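Side-chain contacts in viral structural protein 4 (Bombyx mori cytoplasmic polyhedrosis virus, PDB 6TZ0), which binds GTP and probably serves as a P-loop nucleoside triphosphatase that partners the viral RNA-dependent RNA polymerase during transcription inside the capsid: residues Ala391-Val396 against Tyr403-Ser408; Pro399-Asp404 against Arg469-Met474; Ile4-Leu7 against Leu12-Glu15. All blocks are in the same frame, centred on the assembly; numbering follows the deposited sequence.

Contact 1 (Ala391-Val396 against Tyr403-Ser408)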
ATOM      1  N   ALA B 391      41.420   4.587  12.563  1.00 40.94           N
ATOM      2  CA  ALA B 391      42.528   4.514  13.506  1.00 40.94           C
ATOM      3  C   ALA B 391      43.629   5.518  13.190  1.00 40.94           C
ATOM      4  O   ALA B 391      44.442   5.824  14.067  1.00 40.94           O
ATOM      5  CB  ALA B 391      43.107   3.105  13.530  1.00 40.94           C
ATOM      6  N   LYS B 392      43.675   6.034  11.964  1.00 42.39           N
ATOM      7  CA  LYS B 392      44.597   7.094  11.587  1.00 42.39           C
ATOM      8  C   LYS B 392      43.958   8.473  11.598  1.00 42.39           C
ATOM      9  O   LYS B 392      44.575   9.431  12.067  1.00 42.39           O
ATOM     10  CB  LYS B 392      45.166   6.829  10.191  1.00 42.39           C
ATOM     11  CG  LYS B 392      45.991   5.573  10.076  1.00 42.39           C
ATOM     12  CD  LYS B 392      47.285   5.712  10.842  1.00 42.39           C
ATOM     13  CE  LYS B 392      48.120   4.452  10.752  1.00 42.39           C
ATOM     14  NZ  LYS B 392      48.633   4.227   9.377  1.00 42.39           N
ATOM     15  N   ASN B 393      42.725   8.598  11.110  1.00 43.48           N
ATOM     16  CA  ASN B 393      42.161   9.892  10.749  1.00 43.48           C
ATOM     17  C   ASN B 393      41.052  10.366  11.683  1.00 43.48           C
ATOM     18  O   ASN B 393      40.244  11.206  11.289  1.00 43.48           O
ATOM     19  CB  ASN B 393      41.632   9.850   9.318  1.00 43.48           C
ATOM     20  CG  ASN B 393      42.734   9.821   8.295  1.00 43.48           C
ATOM     21  OD1 ASN B 393      43.710  10.559   8.400  1.00 43.48           O
ATOM     22  ND2 ASN B 393      42.596   8.958   7.304  1.00 43.48           N
ATOM     23  N   LYS B 394      41.003   9.876  12.920  1.00 44.77           N
ATOM     24  CA  LYS B 394      39.926  10.297  13.814  1.00 44.77           C
ATOM     25  C   LYS B 394      40.174  11.653  14.452  1.00 44.77           C
ATOM     26  O   LYS B 394      39.292  12.157  15.152  1.00 44.77           O
ATOM     27  CB  LYS B 394      39.692   9.266  14.917  1.00 44.77           C
ATOM     28  CG  LYS B 394      40.843   9.098  15.885  1.00 44.77           C
ATOM     29  CD  LYS B 394      40.504   8.068  16.944  1.00 44.77           C
ATOM     30  CE  LYS B 394      41.632   7.898  17.943  1.00 44.77           C
ATOM     31  NZ  LYS B 394      42.831   7.287  17.322  1.00 44.77           N
ATOM     32  N   ASP B 395      41.338  12.256  14.229  1.00 49.86           N
ATOM     33  CA  ASP B 395      41.639  13.573  14.762  1.00 49.86           C
ATOM     34  C   ASP B 395      41.753  14.652  13.702  1.00 49.86           C
ATOM     35  O   ASP B 395      41.617  15.833  14.036  1.00 49.86           O
ATOM     36  CB  ASP B 395      42.941  13.534  15.572  1.00 49.86           C
ATOM     37  CG  ASP B 395      42.812  12.701  16.823  1.00 49.86           C
ATOM     38  OD1 ASP B 395      41.686  12.608  17.352  1.00 49.86           O
ATOM     39  OD2 ASP B 395      43.829  12.137  17.276  1.00 49.86           O
ATOM     40  N   VAL B 396      41.999  14.289  12.444  1.00 47.49           N
ATOM     41  CA  VAL B 396      42.063  15.270  11.371  1.00 47.49           C
ATOM     42  C   VAL B 396      40.659  15.786  11.088  1.00 47.49           C
ATOM     43  O   VAL B 396      39.712  15.002  10.946  1.00 47.49           O
ATOM     44  CB  VAL B 396      42.703  14.647  10.123  1.00 47.49           C
ATOM     45  CG1 VAL B 396      42.757  15.647   8.985  1.00 47.49           C
ATOM     46  CG2 VAL B 396      44.089  14.124  10.453  1.00 47.49           C
ATOM     47  N   TYR B 403      40.668   7.019  -2.990  1.00 39.72           N
ATOM     48  CA  TYR B 403      40.595   5.562  -3.039  1.00 39.72           C
ATOM     49  C   TYR B 403      41.966   4.915  -2.896  1.00 39.72           C
ATOM     50  O   TYR B 403      42.083   3.840  -2.303  1.00 39.72           O
ATOM     51  CB  TYR B 403      39.922   5.111  -4.334  1.00 39.72           C
ATOM     52  CG  TYR B 403      39.961   3.618  -4.533  1.00 39.72           C
ATOM     53  CD1 TYR B 403      39.168   2.773  -3.771  1.00 39.72           C
ATOM     54  CD2 TYR B 403      40.802   3.051  -5.479  1.00 39.72           C
ATOM     55  CE1 TYR B 403      39.214   1.406  -3.947  1.00 39.72           C
ATOM     56  CE2 TYR B 403      40.855   1.693  -5.658  1.00 39.72           C
ATOM     57  CZ  TYR B 403      40.064   0.875  -4.891  1.00 39.72           C
ATOM     58  OH  TYR B 403      40.119  -0.483  -5.081  1.00 39.72           O
ATOM     59  N   ASP B 404      43.015   5.556  -3.411  1.00 43.01           N
ATOM     60  CA  ASP B 404      44.345   4.973  -3.281  1.00 43.01           C
ATOM     61  C   ASP B 404      44.882   5.090  -1.859  1.00 43.01           C
ATOM     62  O   ASP B 404      45.593   4.195  -1.398  1.00 43.01           O
ATOM     63  CB  ASP B 404      45.302   5.609  -4.289  1.00 43.01           C
ATOM     64  CG  ASP B 404      45.393   7.120  -4.160  1.00 43.01           C
ATOM     65  OD1 ASP B 404      44.617   7.726  -3.392  1.00 43.01           O
ATOM     66  OD2 ASP B 404      46.264   7.709  -4.832  1.00 43.01           O
ATOM     67  N   TYR B 405      44.506   6.144  -1.131  1.00 40.77           N
ATOM     68  CA  TYR B 405      44.929   6.287   0.261  1.00 40.77           C
ATOM     69  C   TYR B 405      44.228   5.278   1.165  1.00 40.77           C
ATOM     70  O   TYR B 405      44.871   4.610   1.989  1.00 40.77           O
ATOM     71  CB  TYR B 405      44.669   7.719   0.728  1.00 40.77           C
ATOM     72  CG  TYR B 405      44.939   7.960   2.192  1.00 40.77           C
ATOM     73  CD1 TYR B 405      46.226   7.887   2.700  1.00 40.77           C
ATOM     74  CD2 TYR B 405      43.914   8.319   3.055  1.00 40.77           C
ATOM     75  CE1 TYR B 405      46.480   8.120   4.035  1.00 40.77           C
ATOM     76  CE2 TYR B 405      44.159   8.556   4.391  1.00 40.77           C
ATOM     77  CZ  TYR B 405      45.442   8.455   4.874  1.00 40.77           C
ATOM     78  OH  TYR B 405      45.693   8.697   6.201  1.00 40.77           O
ATOM     79  N   VAL B 406      42.907   5.154   1.016  1.00 40.83           N
ATOM     80  CA  VAL B 406      42.132   4.170   1.764  1.00 40.83           C
ATOM     81  C   VAL B 406      42.564   2.757   1.390  1.00 40.83           C
ATOM     82  O   VAL B 406      42.634   1.865   2.243  1.00 40.83           O
ATOM     83  CB  VAL B 406      40.630   4.404   1.510  1.00 40.83           C
ATOM     84  CG1 VAL B 406      39.776   3.347   2.179  1.00 40.83           C
ATOM     85  CG2 VAL B 406      40.223   5.771   1.998  1.00 40.83           C
ATOM     86  N   LEU B 407      42.916   2.548   0.125  1.00 40.50           N
ATOM     87  CA  LEU B 407      43.394   1.247  -0.320  1.00 40.50           C
ATOM     88  C   LEU B 407      44.786   0.949   0.221  1.00 40.50           C
ATOM     89  O   LEU B 407      45.123  -0.215   0.459  1.00 40.50           O
ATOM     90  CB  LEU B 407      43.382   1.212  -1.844  1.00 40.50           C
ATOM     91  CG  LEU B 407      43.584  -0.125  -2.534  1.00 40.50           C
ATOM     92  CD1 LEU B 407      42.420  -1.022  -2.199  1.00 40.50           C
ATOM     93  CD2 LEU B 407      43.690   0.073  -4.029  1.00 40.50           C
ATOM     94  N   SER B 408      45.603   1.984   0.423  1.00 41.79           N
ATOM     95  CA  SER B 408      46.904   1.806   1.052  1.00 41.79           C
ATOM     96  C   SER B 408      46.777   1.538   2.541  1.00 41.79           C
ATOM     97  O   SER B 408      47.678   0.943   3.141  1.00 41.79           O
ATOM     98  CB  SER B 408      47.765   3.043   0.824  1.00 41.79           C
ATOM     99  OG  SER B 408      47.216   4.155   1.502  1.00 41.79           O
TER
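Two first torsions bring Asn393 and Tyr405 together: Tyr405 sets CG opposite its own backbone N (chi1 174°), sending the ring out from its helix, while Asn393 keeps CG beside its backbone N and opposite the carbonyl carbon. The setting is a helix-loop-helix connection in the P-loop NTPase domain, where the frayed C-terminal end of helix 385-393 runs through an irregular linker into the short helix 403-408. The backbones stay well apart, with Lys392 CA and Val406 CA 10.5 Å from each other, and the long tyrosine side chain does the bridging. It approaches the amide from the opposite direction, and the two flat groups are turned 45° against each other. Asn393 ND2 donates to Tyr405 OH at 3.3 Å. The bond is bent, with an N-H...O angle of 145°, and the hydroxyl oxygen sits somewhat off the amide plane. The same nitrogen lies near the plane of the ring, at its edge, 3.3 Å from Tyr405 CE2, so the amide meets the rim of the aromatic ring and its hydroxyl together.

The linker packs in as well: Pro399 touches Asn393 and Ser400 touches Tyr405, which places the buried amide beside the loop that joins the two helices. Next to it, the exposed Lys392 adds a loose contact, and its side chain also reaches Leu409 and Asn414 beyond the second helix. That lysine side chain is about 10 Å from the side chain of Arg522, so the contact lies in the neighbourhood of a residue seen to bind GTP without touching it. On the lysine itself, it is the CB methylene that comes nearest the ring substituent, 4.4 Å from Tyr405 OH.

Contact 2 (Pro399-Asp404 against Arg469-Met474)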
ATOM      1  N   PRO B 399      39.839  14.932   6.765  1.00 45.33           N
ATOM      2  CA  PRO B 399      40.715  13.856   6.308  1.00 45.33           C
ATOM      3  C   PRO B 399      40.438  13.511   4.852  1.00 45.33           C
ATOM      4  O   PRO B 399      39.427  13.900   4.270  1.00 45.33           O
ATOM      5  CB  PRO B 399      40.347  12.694   7.231  1.00 45.33           C
ATOM      6  CG  PRO B 399      38.934  12.941   7.554  1.00 45.33           C
ATOM      7  CD  PRO B 399      38.748  14.421   7.610  1.00 45.33           C
ATOM      8  N   SER B 400      41.361  12.756   4.272  1.00 41.35           N
ATOM      9  CA  SER B 400      41.265  12.379   2.873  1.00 41.35           C
ATOM     10  C   SER B 400      40.324  11.194   2.706  1.00 41.35           C
ATOM     11  O   SER B 400      40.187  10.359   3.603  1.00 41.35           O
ATOM     12  CB  SER B 400      42.643  12.038   2.311  1.00 41.35           C
ATOM     13  OG  SER B 400      42.550  11.649   0.956  1.00 41.35           O
ATOM     14  N   PHE B 401      39.663  11.139   1.553  1.00 39.12           N
ATOM     15  CA  PHE B 401      38.792  10.030   1.190  1.00 39.12           C
ATOM     16  C   PHE B 401      39.176   9.454  -0.164  1.00 39.12           C
ATOM     17  O   PHE B 401      38.336   8.854  -0.838  1.00 39.12           O
ATOM     18  CB  PHE B 401      37.328  10.472   1.172  1.00 39.12           C
ATOM     19  CG  PHE B 401      36.777  10.829   2.523  1.00 39.12           C
ATOM     20  CD1 PHE B 401      36.274   9.851   3.366  1.00 39.12           C
ATOM     21  CD2 PHE B 401      36.757  12.147   2.948  1.00 39.12           C
ATOM     22  CE1 PHE B 401      35.763  10.184   4.610  1.00 39.12           C
ATOM     23  CE2 PHE B 401      36.249  12.484   4.190  1.00 39.12           C
ATOM     24  CZ  PHE B 401      35.753  11.503   5.019  1.00 39.12           C
ATOM     25  N   ALA B 402      40.422   9.653  -0.586  1.00 40.22           N
ATOM     26  CA  ALA B 402      40.865   9.164  -1.882  1.00 40.22           C
ATOM     27  C   ALA B 402      40.989   7.650  -1.858  1.00 40.22           C
ATOM     28  O   ALA B 402      41.359   7.063  -0.841  1.00 40.22           O
ATOM     29  CB  ALA B 402      42.201   9.796  -2.257  1.00 40.22           C
ATOM     30  N   TYR B 403      40.668   7.019  -2.990  1.00 39.72           N
ATOM     31  CA  TYR B 403      40.595   5.562  -3.039  1.00 39.72           C
ATOM     32  C   TYR B 403      41.966   4.915  -2.896  1.00 39.72           C
ATOM     33  O   TYR B 403      42.083   3.840  -2.303  1.00 39.72           O
ATOM     34  CB  TYR B 403      39.922   5.111  -4.334  1.00 39.72           C
ATOM     35  CG  TYR B 403      39.961   3.618  -4.533  1.00 39.72           C
ATOM     36  CD1 TYR B 403      39.168   2.773  -3.771  1.00 39.72           C
ATOM     37  CD2 TYR B 403      40.802   3.051  -5.479  1.00 39.72           C
ATOM     38  CE1 TYR B 403      39.214   1.406  -3.947  1.00 39.72           C
ATOM     39  CE2 TYR B 403      40.855   1.693  -5.658  1.00 39.72           C
ATOM     40  CZ  TYR B 403      40.064   0.875  -4.891  1.00 39.72           C
ATOM     41  OH  TYR B 403      40.119  -0.483  -5.081  1.00 39.72           O
ATOM     42  N   ASP B 404      43.015   5.556  -3.411  1.00 43.01           N
ATOM     43  CA  ASP B 404      44.345   4.973  -3.281  1.00 43.01           C
ATOM     44  C   ASP B 404      44.882   5.090  -1.859  1.00 43.01           C
ATOM     45  O   ASP B 404      45.593   4.195  -1.398  1.00 43.01           O
ATOM     46  CB  ASP B 404      45.302   5.609  -4.289  1.00 43.01           C
ATOM     47  CG  ASP B 404      45.393   7.120  -4.160  1.00 43.01           C
ATOM     48  OD1 ASP B 404      44.617   7.726  -3.392  1.00 43.01           O
ATOM     49  OD2 ASP B 404      46.264   7.709  -4.832  1.00 43.01           O
ATOM     50  N   ARG B 469      28.856   5.973   7.393  1.00 34.33           N
ATOM     51  CA  ARG B 469      27.978   6.247   6.262  1.00 34.33           C
ATOM     52  C   ARG B 469      28.592   7.291   5.336  1.00 34.33           C
ATOM     53  O   ARG B 469      28.614   7.110   4.112  1.00 34.33           O
ATOM     54  CB  ARG B 469      26.610   6.677   6.801  1.00 34.33           C
ATOM     55  CG  ARG B 469      25.488   6.909   5.800  1.00 34.33           C
ATOM     56  CD  ARG B 469      25.296   8.379   5.598  1.00 34.33           C
ATOM     57  NE  ARG B 469      24.209   8.749   4.699  1.00 34.33           N
ATOM     58  CZ  ARG B 469      22.977   9.047   5.091  1.00 34.33           C
ATOM     59  NH1 ARG B 469      22.665   9.015   6.375  1.00 34.33           N
ATOM     60  NH2 ARG B 469      22.060   9.395   4.199  1.00 34.33           N
ATOM     61  N   ASN B 470      29.168   8.348   5.910  1.00 36.35           N
ATOM     62  CA  ASN B 470      29.872   9.338   5.106  1.00 36.35           C
ATOM     63  C   ASN B 470      31.162   8.784   4.520  1.00 36.35           C
ATOM     64  O   ASN B 470      31.576   9.217   3.444  1.00 36.35           O
ATOM     65  CB  ASN B 470      30.207  10.565   5.940  1.00 36.35           C
ATOM     66  CG  ASN B 470      30.615  11.746   5.096  1.00 36.35           C
ATOM     67  OD1 ASN B 470      30.392  11.771   3.893  1.00 36.35           O
ATOM     68  ND2 ASN B 470      31.282  12.701   5.713  1.00 36.35           N
ATOM     69  N   PHE B 471      31.822   7.863   5.226  1.00 34.69           N
ATOM     70  CA  PHE B 471      33.028   7.230   4.703  1.00 34.69           C
ATOM     71  C   PHE B 471      32.742   6.474   3.416  1.00 34.69           C
ATOM     72  O   PHE B 471      33.414   6.682   2.399  1.00 34.69           O
ATOM     73  CB  PHE B 471      33.619   6.293   5.749  1.00 34.69           C
ATOM     74  CG  PHE B 471      34.803   5.513   5.266  1.00 34.69           C
ATOM     75  CD1 PHE B 471      36.034   6.112   5.128  1.00 34.69           C
ATOM     76  CD2 PHE B 471      34.683   4.166   4.967  1.00 34.69           C
ATOM     77  CE1 PHE B 471      37.120   5.393   4.695  1.00 34.69           C
ATOM     78  CE2 PHE B 471      35.764   3.443   4.531  1.00 34.69           C
ATOM     79  CZ  PHE B 471      36.984   4.055   4.403  1.00 34.69           C
ATOM     80  N   TYR B 472      31.726   5.617   3.426  1.00 34.64           N
ATOM     81  CA  TYR B 472      31.406   4.897   2.203  1.00 34.64           C
ATOM     82  C   TYR B 472      30.751   5.790   1.158  1.00 34.64           C
ATOM     83  O   TYR B 472      30.861   5.494  -0.036  1.00 34.64           O
ATOM     84  CB  TYR B 472      30.547   3.676   2.530  1.00 34.64           C
ATOM     85  CG  TYR B 472      31.358   2.598   3.200  1.00 34.64           C
ATOM     86  CD1 TYR B 472      32.142   1.736   2.454  1.00 34.64           C
ATOM     87  CD2 TYR B 472      31.381   2.470   4.579  1.00 34.64           C
ATOM     88  CE1 TYR B 472      32.908   0.762   3.062  1.00 34.64           C
ATOM     89  CE2 TYR B 472      32.152   1.498   5.197  1.00 34.64           C
ATOM     90  CZ  TYR B 472      32.903   0.644   4.430  1.00 34.64           C
ATOM     91  OH  TYR B 472      33.668  -0.324   5.024  1.00 34.64           O
ATOM     92  N   TYR B 473      30.129   6.900   1.566  1.00 35.91           N
ATOM     93  CA  TYR B 473      29.641   7.877   0.596  1.00 35.91           C
ATOM     94  C   TYR B 473      30.787   8.567  -0.135  1.00 35.91           C
ATOM     95  O   TYR B 473      30.770   8.685  -1.365  1.00 35.91           O
ATOM     96  CB  TYR B 473      28.769   8.911   1.301  1.00 35.91           C
ATOM     97  CG  TYR B 473      28.288  10.027   0.408  1.00 35.91           C
ATOM     98  CD1 TYR B 473      27.256   9.822  -0.494  1.00 35.91           C
ATOM     99  CD2 TYR B 473      28.865  11.287   0.474  1.00 35.91           C
ATOM    100  CE1 TYR B 473      26.813  10.842  -1.308  1.00 35.91           C
ATOM    101  CE2 TYR B 473      28.431  12.309  -0.332  1.00 35.91           C
ATOM    102  CZ  TYR B 473      27.407  12.082  -1.220  1.00 35.91           C
ATOM    103  OH  TYR B 473      26.977  13.109  -2.022  1.00 35.91           O
ATOM    104  N   MET B 474      31.779   9.055   0.605  1.00 36.45           N
ATOM    105  CA  MET B 474      32.881   9.787   0.003  1.00 36.45           C
ATOM    106  C   MET B 474      33.890   8.880  -0.681  1.00 36.45           C
ATOM    107  O   MET B 474      34.704   9.369  -1.467  1.00 36.45           O
ATOM    108  CB  MET B 474      33.594  10.636   1.055  1.00 36.45           C
ATOM    109  CG  MET B 474      32.782  11.782   1.617  1.00 36.45           C
ATOM    110  SD  MET B 474      32.323  13.011   0.392  1.00 36.45           S
ATOM    111  CE  MET B 474      33.916  13.752   0.064  1.00 36.45           C
TER
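Phe401 and Met474 mark the closest backbone approach, CA to CA 6.0 Å, where the loop leading into helix 403-408 passes beside helix 468-476. From that loop Phe401 points its ring into the helix surface, with CG beside its backbone N and opposite the carbonyl carbon (chi1 -67°). Met474 meets the ring through the root of its side chain: CB stands over one face, 3.5 Å from Phe401 CG. It is displaced toward the rim, 3.9 Å from the ring centroid and 26° off the normal, a CH-pi contact. Beyond CB the methionine chain bends at both chi2 and chi3. One turn back on the helix, Phe471 borders the CD1-CE1 side of the Phe401 ring. Phe401 CE1 lies 4.1 Å from Phe471 CD1 and 4.0 Å from Phe471 CA, so both the aromatic ring and the helix backbone border that corner.

The loop is shaped by an ST turn, in which Ser400 OG accepts from Ala402 N at 3.3 Å. Ala402 then occupies the N-cap position of helix 403-408. Trp389 of helix 385-393 meets the rings of both Phe401 and Phe471, building an aromatic cluster from two helices of the P-loop NTPase domain and the loop before helix 403-408. Helix 468-476 itself leads on to strand 484-489 of the parallel sheet. The helix also meets the polymerase chain, where Tyr473 and Asn470 pack near Ala89 and Gln97 of that subunit.

Between the loop and the helix the side-chain contacts that carry the packing are apolar, a methylene on a ring face and ring carbon against ring carbon. The contact is therefore probably held by burial of apolar surface and close packing, while Ser400 OG is used by the ST turn and Ser400 O accepts from Trp389 NE1.

Contact 3 (Ile4-Leu7 against Leu12-Glu15)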
ATOM      1  N   ILE B   4      10.677 -36.900 -14.683  1.00 28.90           N
ATOM      2  CA  ILE B   4      11.461 -36.716 -15.893  1.00 28.90           C
ATOM      3  C   ILE B   4      11.616 -38.082 -16.537  1.00 28.90           C
ATOM      4  O   ILE B   4      12.003 -39.043 -15.864  1.00 28.90           O
ATOM      5  CB  ILE B   4      12.827 -36.082 -15.580  1.00 28.90           C
ATOM      6  CG1 ILE B   4      12.624 -34.715 -14.936  1.00 28.90           C
ATOM      7  CG2 ILE B   4      13.657 -35.940 -16.832  1.00 28.90           C
ATOM      8  CD1 ILE B   4      13.836 -34.176 -14.267  1.00 28.90           C
ATOM      9  N   ASP B   5      11.304 -38.166 -17.819  1.00 30.92           N
ATOM     10  CA  ASP B   5      11.262 -39.429 -18.543  1.00 30.92           C
ATOM     11  C   ASP B   5      12.667 -40.001 -18.695  1.00 30.92           C
ATOM     12  O   ASP B   5      13.529 -39.339 -19.281  1.00 30.92           O
ATOM     13  CB  ASP B   5      10.628 -39.178 -19.905  1.00 30.92           C
ATOM     14  CG  ASP B   5      10.191 -40.442 -20.601  1.00 30.92           C
ATOM     15  OD1 ASP B   5      10.370 -41.543 -20.045  1.00 30.92           O
ATOM     16  OD2 ASP B   5       9.655 -40.333 -21.719  1.00 30.92           O
ATOM     17  N   PRO B   6      12.948 -41.206 -18.184  1.00 29.50           N
ATOM     18  CA  PRO B   6      14.298 -41.761 -18.339  1.00 29.50           C
ATOM     19  C   PRO B   6      14.606 -42.228 -19.745  1.00 29.50           C
ATOM     20  O   PRO B   6      15.785 -42.304 -20.104  1.00 29.50           O
ATOM     21  CB  PRO B   6      14.313 -42.939 -17.356  1.00 29.50           C
ATOM     22  CG  PRO B   6      13.213 -42.674 -16.421  1.00 29.50           C
ATOM     23  CD  PRO B   6      12.156 -42.004 -17.240  1.00 29.50           C
ATOM     24  N   LEU B   7      13.593 -42.554 -20.546  1.00 30.45           N
ATOM     25  CA  LEU B   7      13.846 -43.002 -21.907  1.00 30.45           C
ATOM     26  C   LEU B   7      14.223 -41.846 -22.817  1.00 30.45           C
ATOM     27  O   LEU B   7      14.898 -42.053 -23.828  1.00 30.45           O
ATOM     28  CB  LEU B   7      12.625 -43.728 -22.461  1.00 30.45           C
ATOM     29  CG  LEU B   7      12.215 -45.021 -21.759  1.00 30.45           C
ATOM     30  CD1 LEU B   7      10.951 -45.547 -22.387  1.00 30.45           C
ATOM     31  CD2 LEU B   7      13.312 -46.050 -21.824  1.00 30.45           C
ATOM     32  N   LEU B  12      20.751 -37.375 -18.004  1.00 31.35           N
ATOM     33  CA  LEU B  12      20.526 -36.790 -16.687  1.00 31.35           C
ATOM     34  C   LEU B  12      20.484 -37.857 -15.603  1.00 31.35           C
ATOM     35  O   LEU B  12      20.989 -37.649 -14.496  1.00 31.35           O
ATOM     36  CB  LEU B  12      19.224 -35.994 -16.691  1.00 31.35           C
ATOM     37  CG  LEU B  12      18.784 -35.377 -15.362  1.00 31.35           C
ATOM     38  CD1 LEU B  12      19.748 -34.299 -14.909  1.00 31.35           C
ATOM     39  CD2 LEU B  12      17.369 -34.856 -15.453  1.00 31.35           C
ATOM     40  N   TYR B  13      19.888 -39.010 -15.903  1.00 29.21           N
ATOM     41  CA  TYR B  13      19.896 -40.101 -14.943  1.00 29.21           C
ATOM     42  C   TYR B  13      21.257 -40.774 -14.870  1.00 29.21           C
ATOM     43  O   TYR B  13      21.620 -41.301 -13.816  1.00 29.21           O
ATOM     44  CB  TYR B  13      18.808 -41.110 -15.288  1.00 29.21           C
ATOM     45  CG  TYR B  13      17.419 -40.630 -14.955  1.00 29.21           C
ATOM     46  CD1 TYR B  13      16.900 -40.782 -13.680  1.00 29.21           C
ATOM     47  CD2 TYR B  13      16.636 -40.003 -15.909  1.00 29.21           C
ATOM     48  CE1 TYR B  13      15.638 -40.338 -13.372  1.00 29.21           C
ATOM     49  CE2 TYR B  13      15.370 -39.555 -15.605  1.00 29.21           C
ATOM     50  CZ  TYR B  13      14.878 -39.731 -14.338  1.00 29.21           C
ATOM     51  OH  TYR B  13      13.622 -39.285 -14.029  1.00 29.21           O
ATOM     52  N   GLU B  14      22.026 -40.756 -15.964  1.00 31.87           N
ATOM     53  CA  GLU B  14      23.388 -41.281 -15.915  1.00 31.87           C
ATOM     54  C   GLU B  14      24.275 -40.426 -15.028  1.00 31.87           C
ATOM     55  O   GLU B  14      25.248 -40.920 -14.451  1.00 31.87           O
ATOM     56  CB  GLU B  14      23.988 -41.362 -17.317  1.00 31.87           C
ATOM     57  CG  GLU B  14      23.347 -42.375 -18.232  1.00 31.87           C
ATOM     58  CD  GLU B  14      24.079 -42.510 -19.540  1.00 31.87           C
ATOM     59  OE1 GLU B  14      25.003 -41.711 -19.789  1.00 31.87           O
ATOM     60  OE2 GLU B  14      23.741 -43.426 -20.317  1.00 31.87           O
ATOM     61  N   GLU B  15      23.966 -39.131 -14.937  1.00 33.62           N
ATOM     62  CA  GLU B  15      24.681 -38.235 -14.032  1.00 33.62           C
ATOM     63  C   GLU B  15      24.518 -38.651 -12.574  1.00 33.62           C
ATOM     64  O   GLU B  15      25.469 -38.575 -11.787  1.00 33.62           O
ATOM     65  CB  GLU B  15      24.174 -36.815 -14.249  1.00 33.62           C
ATOM     66  CG  GLU B  15      24.783 -35.763 -13.372  1.00 33.62           C
ATOM     67  CD  GLU B  15      24.182 -34.402 -13.635  1.00 33.62           C
ATOM     68  OE1 GLU B  15      23.305 -34.307 -14.520  1.00 33.62           O
ATOM     69  OE2 GLU B  15      24.571 -33.430 -12.953  1.00 33.62           O
TER
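The Pro6 ring overlaps one face of Tyr13, with CG 4.2 Å from the centroid of the aromatic ring and 26° off its normal, a CH-pi contact. It lies toward the CE2 side: Pro6 CG stands over the face, 3.9 Å from Tyr13 CE2, and Pro6 CA comes to 3.7 Å of the same carbon, close to that corner of the ring. Ile4 works at another side of the tyrosine. Its carbonyl oxygen lies at the ring edge, near the ring plane, and accepts a hydrogen bond from Tyr13 OH. The modelled length, 2.5 Å from OH to Ile4 O, is too short to be taken at face value at this resolution. A carbonyl can only accept, so the hydroxyl would be the donor, and it has a second partner in Tyr164 OH.

The two segments lie within the first fifteen residues, where the N-terminal arm turns back on helix 10-15, a loop folded against the helix that follows it. Pro6 CA and Tyr13 CA are 6.8 Å apart across the turn. Tyr13 reaches the arm by placing CG opposite its carbonyl carbon, beside the backbone N (chi1 -74°), so that the phenol extends over to Ile4. On the neighbouring helix position Leu12 puts a methyl beside Ile4, CD2 to CD1 3.8 Å, the two side chains crossing at about a right angle. Ile4 CG2 also approaches the aromatic ring, 4.2 Å from Tyr13 CE2, and meets Leu12 CD2 as well, so that this one methyl touches both.

Leu167 packs on both Ile4 and Leu12. On the arm's other flank, Asp5 turns away from helix 10-15 and bonds through OD2 to Ser50 OG, while Leu7 packs on Ile46 and Ser50, both residues of helix 41-60.

Overall arrangement
Contacts 1 and 2 are neighbours, their centres 8 Å apart, and both involve helix 403-408 and the linker before it. They touch directly, as where Val406 packs on Phe471. Contact 1 is partly buried and polar, built on an amide and a phenol; contact 2, also partly buried, is apolar and aromatic on a helix that meets the polymerase. Contact 3 stands apart, about 37 Å away at the nearest atoms and across the chain's centre. Buried in the N-terminal region, it combines both kinds of chemistry, a proline-on-ring contact with a tyrosine hydroxyl bound to a backbone carbonyl, and like contact 1 it joins residues close in sequence.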